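Local atomic coordinates of transcription elongation factor Spt4 (Methanocaldococcus jannaschii, PDB entry 3LPE), a protein that stimulates transcription elongation as the zinc-binding partner of Spt5 in an archaeal heterodimer. Residues Ala3-Lys8 with Pro22-Trp27. Sequence-based numbering, arbitrary orientation.
With ZN (zinc ion), chain I.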
ATOM      1  N   ALA B   3      -2.560  14.381   3.500  1.00 24.78           N
ATOM      2  CA  ALA B   3      -1.416  13.602   3.942  1.00 20.18           C
ATOM      3  C   ALA B   3      -0.527  14.491   4.788  1.00 25.36           C
ATOM      4  O   ALA B   3      -0.325  15.660   4.463  1.00 23.48           O
ATOM      5  CB  ALA B   3      -0.627  13.057   2.743  1.00 27.77           C
ATOM      6  N   CYS B   4      -0.002  13.943   5.881  1.00 26.68           N
ATOM      7  CA  CYS B   4       0.944  14.681   6.707  1.00 20.27           C
ATOM      8  C   CYS B   4       2.134  15.149   5.894  1.00 20.52           C
ATOM      9  O   CYS B   4       2.734  14.368   5.189  1.00 31.88           O
ATOM     10  CB  CYS B   4       1.448  13.802   7.876  1.00 20.32           C
ATOM     11  SG  CYS B   4       2.605  14.731   8.897  1.00 20.56           S
ATOM     12  N   LEU B   5       2.498  16.430   6.013  1.00 23.91           N
ATOM     13  CA  LEU B   5       3.644  16.967   5.266  1.00 29.61           C
ATOM     14  C   LEU B   5       4.975  16.350   5.705  1.00 42.84           C
ATOM     15  O   LEU B   5       5.943  16.350   4.957  1.00 27.33           O
ATOM     16  CB  LEU B   5       3.724  18.496   5.408  1.00 32.61           C
ATOM     17  CG  LEU B   5       2.635  19.283   4.676  1.00 43.06           C
ATOM     18  CD1 LEU B   5       2.536  20.709   5.212  1.00 36.66           C
ATOM     19  CD2 LEU B   5       2.883  19.278   3.158  1.00 33.88           C
ATOM     20  N   LYS B   6       5.012  15.814   6.920  1.00 28.66           N
ATOM     21  CA  LYS B   6       6.246  15.256   7.474  1.00 37.78           C
ATOM     22  C   LYS B   6       6.337  13.735   7.328  1.00 39.48           C
ATOM     23  O   LYS B   6       7.343  13.212   6.871  1.00 39.01           O
ATOM     24  CB  LYS B   6       6.377  15.648   8.955  1.00 34.58           C
ATOM     25  CG  LYS B   6       7.787  15.592   9.496  1.00 54.23           C
ATOM     26  CD  LYS B   6       7.847  15.980  10.984  1.00 62.09           C
ATOM     27  CE  LYS B   6       7.373  17.411  11.226  1.00 67.53           C
ATOM     28  NZ  LYS B   6       7.762  17.914  12.579  1.00 73.24           N
ATOM     29  N   CYS B   7       5.292  13.024   7.737  1.00 26.23           N
ATOM     30  CA  CYS B   7       5.351  11.567   7.781  1.00 29.62           C
ATOM     31  C   CYS B   7       4.400  10.932   6.777  1.00 21.16           C
ATOM     32  O   CYS B   7       4.361   9.724   6.666  1.00 21.27           O
ATOM     33  CB  CYS B   7       5.076  11.016   9.189  1.00 25.71           C
ATOM     34  SG  CYS B   7       3.319  10.972   9.731  1.00 24.95           S
ATOM     35  N   LYS B   8       3.636  11.753   6.057  1.00 20.92           N
ATOM     36  CA  LYS B   8       2.815  11.245   4.929  1.00 22.80           C
ATOM     37  C   LYS B   8       1.589  10.420   5.323  1.00 29.67           C
ATOM     38  O   LYS B   8       0.847   9.908   4.459  1.00 20.63           O
ATOM     39  CB  LYS B   8       3.692  10.490   3.909  1.00 21.22           C
ATOM     40  CG  LYS B   8       4.716  11.380   3.241  1.00 38.16           C
ATOM     41  CD  LYS B   8       5.550  10.654   2.181  1.00 41.10           C
ATOM     42  CE  LYS B   8       6.650   9.822   2.801  1.00 43.54           C
ATOM     43  NZ  LYS B   8       7.773   9.608   1.841  1.00 59.33           N
ATOM     44  N   PRO B  22       1.135  19.860   9.957  1.00 27.21           N
ATOM     45  CA  PRO B  22       0.035  20.152   9.031  1.00 36.83           C
ATOM     46  C   PRO B  22      -0.091  19.060   7.976  1.00 39.91           C
ATOM     47  O   PRO B  22       0.893  18.424   7.671  1.00 27.17           O
ATOM     48  CB  PRO B  22       0.479  21.462   8.360  1.00 37.86           C
ATOM     49  CG  PRO B  22       1.507  22.040   9.254  1.00 48.71           C
ATOM     50  CD  PRO B  22       2.185  20.891   9.925  1.00 30.50           C
ATOM     51  N   THR B  23      -1.286  18.858   7.434  1.00 26.27           N
ATOM     52  CA  THR B  23      -1.490  17.893   6.366  1.00 23.76           C
ATOM     53  C   THR B  23      -1.823  18.666   5.099  1.00 31.28           C
ATOM     54  O   THR B  23      -2.172  19.836   5.177  1.00 25.18           O
ATOM     55  CB  THR B  23      -2.668  16.962   6.670  1.00 28.61           C
ATOM     56  OG1 THR B  23      -3.884  17.717   6.722  1.00 23.17           O
ATOM     57  CG2 THR B  23      -2.455  16.252   7.991  1.00 24.88           C
ATOM     58  N   SER B  24      -1.711  18.009   3.948  1.00 32.17           N
ATOM     59  CA  SER B  24      -1.933  18.657   2.666  1.00 30.32           C
ATOM     60  C   SER B  24      -2.728  17.749   1.735  1.00 25.55           C
ATOM     61  O   SER B  24      -2.581  16.541   1.757  1.00 24.25           O
ATOM     62  CB  SER B  24      -0.597  18.996   2.004  1.00 36.45           C
ATOM     63  OG  SER B  24      -0.787  19.579   0.716  1.00 34.12           O
ATOM     64  N   GLU B  25      -3.564  18.349   0.895  1.00 26.38           N
ATOM     65  CA  GLU B  25      -4.307  17.585  -0.098  1.00 37.75           C
ATOM     66  C   GLU B  25      -3.418  17.191  -1.270  1.00 37.18           C
ATOM     67  O   GLU B  25      -3.769  16.334  -2.070  1.00 33.19           O
ATOM     68  CB  GLU B  25      -5.504  18.390  -0.600  1.00 42.69           C
ATOM     69  CG  GLU B  25      -6.688  18.337   0.343  1.00 55.30           C
ATOM     70  CD  GLU B  25      -7.883  19.082  -0.186  1.00 70.99           C
ATOM     71  OE1 GLU B  25      -7.710  20.234  -0.635  1.00 64.73           O
ATOM     72  OE2 GLU B  25      -8.995  18.516  -0.147  1.00 85.50           O
ATOM     73  N   ASN B  26      -2.247  17.803  -1.351  1.00 36.22           N
ATOM     74  CA  ASN B  26      -1.375  17.608  -2.508  1.00 36.36           C
ATOM     75  C   ASN B  26      -0.383  16.467  -2.289  1.00 39.54           C
ATOM     76  O   ASN B  26       0.787  16.691  -1.990  1.00 30.09           O
ATOM     77  CB  ASN B  26      -0.663  18.928  -2.845  1.00 30.17           C
ATOM     78  CG  ASN B  26      -0.107  18.943  -4.250  1.00 71.18           C
ATOM     79  OD1 ASN B  26      -0.197  17.951  -4.981  1.00 71.35           O
ATOM     80  ND2 ASN B  26       0.479  20.075  -4.640  1.00 77.59           N
ATOM     81  N   TRP B  27      -0.868  15.239  -2.443  1.00 25.69           N
ATOM     82  CA  TRP B  27      -0.074  14.055  -2.180  1.00 36.24           C
ATOM     83  C   TRP B  27      -0.253  13.051  -3.307  1.00 40.78           C
ATOM     84  O   TRP B  27      -1.241  13.091  -4.047  1.00 30.75           O
ATOM     85  CB  TRP B  27      -0.449  13.420  -0.833  1.00 33.37           C
ATOM     86  CG  TRP B  27      -1.890  12.984  -0.719  1.00 36.67           C
ATOM     87  CD1 TRP B  27      -2.929  13.727  -0.258  1.00 27.38           C
ATOM     88  CD2 TRP B  27      -2.440  11.699  -1.072  1.00 31.78           C
ATOM     89  NE1 TRP B  27      -4.090  13.002  -0.312  1.00 28.99           N
ATOM     90  CE2 TRP B  27      -3.819  11.751  -0.802  1.00 31.48           C
ATOM     91  CE3 TRP B  27      -1.898  10.520  -1.591  1.00 24.64           C
ATOM     92  CZ2 TRP B  27      -4.668  10.664  -1.024  1.00 33.41           C
ATOM     93  CZ3 TRP B  27      -2.742   9.443  -1.819  1.00 40.26           C
ATOM     94  CH2 TRP B  27      -4.116   9.525  -1.537  1.00 39.30           C
TER
HETATM   95 ZN    ZN I  60       2.727  13.050  10.535  1.00 23.38          ZN
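Ala3 and Ser24 form the hydrogen-bonded pair of a short antiparallel ladder: Ala3 N donates to Ser24 O and Ser24 N returns a bond to Ala3 O, both 2.8 Å. Past the non-hydrogen-bonded pair Cys4–Thr23, a third, nearly straight bond (173°) runs from Leu5 N to Pro22 O at 3.0 Å, lying in the carbonyl plane. Side-chain contacts accompany these backbone bonds. The two methyl branches of Leu5 straddle residues 22-24, CD1 meeting Pro22 CB at 3.8 Å and CD2 reaching Ser24 CB at 3.7 Å. Ala3 CB packs against Trp27 CB (3.6 Å) and CG, approaching the indole obliquely. Such pairing next to a CxxC knuckle is characteristic of a zinc ribbon, here the Spt4/RpoE2 zinc finger. From its place in the ladder Cys4 sends SG, anti to the backbone N (chi1 -179°), to the zinc ion at 2.4 Å; Cys7 SG binds at 2.3 Å, and Cys16 and Cys19 complete the site. Further out, Thr23 OG1 hydrogen-bonds to Arg2 and to Asp13 O. Ser24 OG accepts from Asn26 N, closing an ST turn, and is also hydrogen-bonded to Lys58 O, while Trp27 NE1 is held by Met1 O and its side chain packs on Lys23 of the NusG-like partner chain.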